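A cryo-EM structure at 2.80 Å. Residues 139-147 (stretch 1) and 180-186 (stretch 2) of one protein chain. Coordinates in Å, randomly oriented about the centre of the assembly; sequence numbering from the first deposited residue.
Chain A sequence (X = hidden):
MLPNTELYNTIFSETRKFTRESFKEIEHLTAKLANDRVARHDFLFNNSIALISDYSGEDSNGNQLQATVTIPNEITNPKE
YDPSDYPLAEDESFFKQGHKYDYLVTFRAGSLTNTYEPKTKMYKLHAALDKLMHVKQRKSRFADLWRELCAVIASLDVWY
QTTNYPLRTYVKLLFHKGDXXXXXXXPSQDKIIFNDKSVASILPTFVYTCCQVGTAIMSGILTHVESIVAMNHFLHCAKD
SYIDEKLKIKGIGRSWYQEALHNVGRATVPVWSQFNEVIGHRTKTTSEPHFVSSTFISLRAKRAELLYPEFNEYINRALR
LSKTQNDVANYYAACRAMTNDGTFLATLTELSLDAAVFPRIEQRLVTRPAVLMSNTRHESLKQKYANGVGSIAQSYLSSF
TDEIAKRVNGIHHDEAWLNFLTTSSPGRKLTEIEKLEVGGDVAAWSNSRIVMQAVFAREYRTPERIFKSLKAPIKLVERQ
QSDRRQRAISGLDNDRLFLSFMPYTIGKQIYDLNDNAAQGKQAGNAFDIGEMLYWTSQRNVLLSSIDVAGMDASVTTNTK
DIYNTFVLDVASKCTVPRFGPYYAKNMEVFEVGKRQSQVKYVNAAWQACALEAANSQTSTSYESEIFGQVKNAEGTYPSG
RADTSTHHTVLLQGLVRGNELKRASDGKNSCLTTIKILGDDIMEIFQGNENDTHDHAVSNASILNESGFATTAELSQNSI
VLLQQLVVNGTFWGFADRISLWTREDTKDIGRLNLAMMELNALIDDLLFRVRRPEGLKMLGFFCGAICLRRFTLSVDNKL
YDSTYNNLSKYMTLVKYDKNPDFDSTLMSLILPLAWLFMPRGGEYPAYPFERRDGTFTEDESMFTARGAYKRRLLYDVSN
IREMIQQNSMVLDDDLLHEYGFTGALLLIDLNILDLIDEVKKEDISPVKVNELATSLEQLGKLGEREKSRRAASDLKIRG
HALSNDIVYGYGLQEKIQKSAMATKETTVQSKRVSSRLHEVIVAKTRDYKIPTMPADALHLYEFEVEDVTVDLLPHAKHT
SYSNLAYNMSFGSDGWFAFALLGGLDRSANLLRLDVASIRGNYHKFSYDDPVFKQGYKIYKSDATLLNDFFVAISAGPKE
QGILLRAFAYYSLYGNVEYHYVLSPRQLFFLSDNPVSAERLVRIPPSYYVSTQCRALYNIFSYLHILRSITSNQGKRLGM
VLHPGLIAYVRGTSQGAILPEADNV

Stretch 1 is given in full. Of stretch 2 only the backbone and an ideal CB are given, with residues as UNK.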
# COMPACT_ATOMS: atom_id res chain seq x y z
N LYS A 139 5.31 21.99 7.96
CA LYS A 139 4.17 21.11 7.70
C LYS A 139 2.92 21.93 7.99
O LYS A 139 2.37 21.86 9.08
CB LYS A 139 4.22 19.88 8.58
CG LYS A 139 5.31 18.92 8.28
CD LYS A 139 5.27 17.79 9.26
CE LYS A 139 6.38 16.83 8.97
NZ LYS A 139 6.13 16.13 7.68
N SER A 140 2.45 22.68 7.00
CA SER A 140 1.30 23.53 7.19
C SER A 140 0.24 23.19 6.16
O SER A 140 0.55 22.93 5.00
CB SER A 140 1.68 25.00 7.09
OG SER A 140 2.12 25.31 5.79
N ARG A 141 -1.01 23.18 6.60
CA ARG A 141 -2.08 22.71 5.73
C ARG A 141 -2.66 23.81 4.86
O ARG A 141 -2.94 23.58 3.68
CB ARG A 141 -3.18 22.05 6.57
CG ARG A 141 -4.24 21.36 5.73
CD ARG A 141 -5.24 20.62 6.58
NE ARG A 141 -4.66 19.45 7.23
CZ ARG A 141 -4.63 18.24 6.68
NH1 ARG A 141 -5.14 18.03 5.48
NH2 ARG A 141 -4.08 17.24 7.34
N PHE A 142 -2.84 25.02 5.40
CA PHE A 142 -3.61 26.02 4.68
C PHE A 142 -2.80 27.25 4.30
O PHE A 142 -2.93 27.75 3.17
CB PHE A 142 -4.83 26.44 5.50
CG PHE A 142 -5.79 25.32 5.75
CD1 PHE A 142 -6.54 24.80 4.72
CD2 PHE A 142 -5.96 24.81 7.02
CE1 PHE A 142 -7.43 23.78 4.94
CE2 PHE A 142 -6.85 23.79 7.25
CZ PHE A 142 -7.59 23.28 6.21
N ALA A 143 -1.98 27.77 5.20
CA ALA A 143 -1.27 29.02 4.96
C ALA A 143 0.07 28.92 5.67
O ALA A 143 0.54 27.82 5.98
CB ALA A 143 -2.11 30.21 5.43
N ASP A 144 0.70 30.06 5.92
CA ASP A 144 1.88 30.08 6.76
C ASP A 144 1.51 29.73 8.20
O ASP A 144 0.34 29.81 8.60
CB ASP A 144 2.55 31.45 6.70
CG ASP A 144 3.17 31.74 5.35
OD1 ASP A 144 3.56 30.78 4.66
OD2 ASP A 144 3.26 32.93 4.97
N LEU A 145 2.52 29.35 8.98
CA LEU A 145 2.27 28.85 10.32
C LEU A 145 1.86 29.96 11.28
O LEU A 145 1.09 29.71 12.22
CB LEU A 145 3.52 28.12 10.84
CG LEU A 145 4.79 28.83 11.32
CD1 LEU A 145 5.65 27.83 12.04
CD2 LEU A 145 5.59 29.47 10.21
N TRP A 146 2.32 31.19 11.04
CA TRP A 146 1.91 32.28 11.91
C TRP A 146 0.47 32.69 11.65
O TRP A 146 -0.22 33.12 12.57
CB TRP A 146 2.84 33.49 11.76
CG TRP A 146 4.25 33.19 12.14
CD1 TRP A 146 5.32 33.07 11.31
CD2 TRP A 146 4.75 32.91 13.46
NE1 TRP A 146 6.45 32.77 12.02
CE2 TRP A 146 6.13 32.66 13.34
CE3 TRP A 146 4.16 32.86 14.72
CZ2 TRP A 146 6.92 32.36 14.44
CZ3 TRP A 146 4.95 32.56 15.80
CH2 TRP A 146 6.32 32.32 15.66
N ARG A 147 -0.02 32.50 10.42
CA ARG A 147 -1.43 32.76 10.14
C ARG A 147 -2.33 31.73 10.80
O ARG A 147 -3.42 32.06 11.28
CB ARG A 147 -1.65 32.78 8.63
CG ARG A 147 -0.96 33.93 7.96
CD ARG A 147 -1.19 33.91 6.47
NE ARG A 147 -0.46 34.98 5.82
CZ ARG A 147 -0.40 35.15 4.51
NH1 ARG A 147 0.28 36.17 4.00
NH2 ARG A 147 -1.03 34.31 3.70
N UNK A 180 10.56 41.16 15.30
CA UNK A 180 10.08 40.34 14.20
C UNK A 180 9.91 38.91 14.70
O UNK A 180 10.26 38.57 15.83
CB UNK A 180 11.04 40.40 13.01
N UNK A 181 9.35 38.06 13.84
CA UNK A 181 9.22 36.66 14.17
C UNK A 181 10.61 36.00 14.15
O UNK A 181 11.48 36.41 13.38
CB UNK A 181 8.26 35.97 13.20
N UNK A 182 10.84 35.00 15.01
CA UNK A 182 12.18 34.38 15.07
C UNK A 182 12.55 33.58 13.83
O UNK A 182 13.73 33.26 13.66
CB UNK A 182 12.27 33.46 16.29
N UNK A 183 11.59 33.26 12.98
CA UNK A 183 11.82 32.50 11.77
C UNK A 183 10.65 32.77 10.83
O UNK A 183 9.66 33.39 11.22
CB UNK A 183 11.97 31.01 12.07
N UNK A 184 10.79 32.29 9.60
CA UNK A 184 9.70 32.35 8.63
C UNK A 184 9.98 31.30 7.57
O UNK A 184 11.08 30.76 7.48
CB UNK A 184 9.56 33.74 8.01
N UNK A 185 8.97 31.03 6.75
CA UNK A 185 9.11 30.10 5.65
C UNK A 185 8.87 30.83 4.34
O UNK A 185 8.15 31.83 4.28
CB UNK A 185 8.15 28.92 5.80
N UNK A 186 9.48 30.31 3.28
CA UNK A 186 9.30 30.86 1.95
C UNK A 186 8.94 29.71 1.01
O UNK A 186 9.65 28.69 0.98
CB UNK A 186 10.56 31.60 1.48

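Position 180 lies beyond the reach of stretch 1: nothing of that stretch comes within 5.5 Å of its ideal CB. The extended backbone (phi/psi -134/174) excludes little except proline, so almost any residue would do, a polar one included. The deposited residue is Glu180, which makes no contact with stretch 1.

Position 181 is far more constrained. Its CB points toward stretch 1 and stands 3.9 Å from Trp146 NE1, beside the indole. A flat or broad apolar side chain could spread over that surface; leucine or methionine would cover part of it, whereas an aromatic ring could match its planarity. The residue is Phe181. With chi1 at -65° (m), its ring lies over one face of the indole in a face-to-face stack with the five-membered ring, the centroids 4.0 Å apart and the planes inclined by 22°. The closest approach, Phe181 CD1 to Trp146 CD2, is 3.5 Å, a normal van der Waals distance.

At position 182 the CB points sideways, with nothing of stretch 1 within 5.5 Å. A phi of -69° is compatible with proline, but small or medium residues would fit equally well on this evidence. Pro182 is found here. Its ring folds back onto its own backbone nitrogen, and this brings Pro182 CD to 4.1 Å from Trp146 CZ2, a modest apolar contact.

Position 183 contributes through its backbone whatever its side chain: its carbonyl oxygen lies near the plane of the indole, at the edge, and accepts a weak hydrogen bond from Trp146 NE1 (NE1 to O of 183, 3.4 Å, angle 152°). The CB points sideways and is distant from stretch 1, so a short side chain would fall short, while a long apolar one could turn back toward Leu145 and the indole. Phe183 does so, with chi1 at 51° (p). Trp146 CZ2 sits over one face of its ring, 3.5 Å from Phe183 CZ, in an oblique aromatic pair, while Leu145 CD1 meets the ring edge 3.6 Å from Phe183 CE1.

At position 184 the CB again points sideways, 5.2 Å from Trp146 NE1, and the strand backbone would suit beta-branched or aromatic residues. Tyr184 has its ring leading away, leaving stretch 1 without a contact.

Position 185 faces stretch 1, its ideal CB 5.1 Å from both Asp144 OD1 and Leu145 CD2. The nearby carboxylate makes lysine or arginine the obvious expectation, and a neutral polar residue such as glutamine is also plausible. The deposited residue is instead Glu185. It extends so that Glu185 OE2 comes 3.1 Å from Asp144 OD1, a close approach of two acceptors with like charges rather than a hydrogen bond. Ser140 OG, 3.8 Å from Glu185 OE2, offers no relief, since it donates to Ala143 O at 3.0 Å. Glu185 OE1 is hydrogen-bonded to a residue that lies just outside one of the stretches.

Position 186 points its CB away from stretch 1, so many residues would fit; Ser186 is found, its hydroxyl hydrogen-bonded elsewhere in the structure.

Stretch 2 (180-186) EFPFYES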
# COMPACT_ATOMS: atom_id res chain seq x y z
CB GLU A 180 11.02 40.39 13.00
CG GLU A 180 11.03 41.71 12.26
CD GLU A 180 11.91 41.68 11.04
OE1 GLU A 180 12.59 40.65 10.83
OE2 GLU A 180 11.91 42.67 10.28
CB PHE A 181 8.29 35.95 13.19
CG PHE A 181 6.86 36.42 13.25
CD1 PHE A 181 6.05 36.08 14.32
CD2 PHE A 181 6.32 37.17 12.22
CE1 PHE A 181 4.73 36.50 14.37
CE2 PHE A 181 5.01 37.58 12.26
CZ PHE A 181 4.21 37.25 13.34
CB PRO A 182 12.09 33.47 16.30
CG PRO A 182 10.96 34.01 17.09
CD PRO A 182 9.98 34.52 16.10
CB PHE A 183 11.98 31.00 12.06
CG PHE A 183 10.88 30.42 12.90
CD1 PHE A 183 9.70 29.96 12.33
CD2 PHE A 183 11.03 30.34 14.27
CE1 PHE A 183 8.70 29.45 13.11
CE2 PHE A 183 10.02 29.83 15.05
CZ PHE A 183 8.86 29.39 14.47
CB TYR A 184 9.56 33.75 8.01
CG TYR A 184 10.74 34.21 7.18
CD1 TYR A 184 11.86 34.79 7.77
CD2 TYR A 184 10.71 34.11 5.79
CE1 TYR A 184 12.92 35.22 7.02
CE2 TYR A 184 11.77 34.53 5.03
CZ TYR A 184 12.87 35.09 5.65
OH TYR A 184 13.93 35.52 4.88
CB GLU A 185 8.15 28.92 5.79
CG GLU A 185 6.68 29.27 5.76
CD GLU A 185 5.80 28.05 5.94
OE1 GLU A 185 6.35 26.95 6.08
OE2 GLU A 185 4.56 28.20 5.95
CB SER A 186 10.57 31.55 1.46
OG SER A 186 11.58 30.59 1.25
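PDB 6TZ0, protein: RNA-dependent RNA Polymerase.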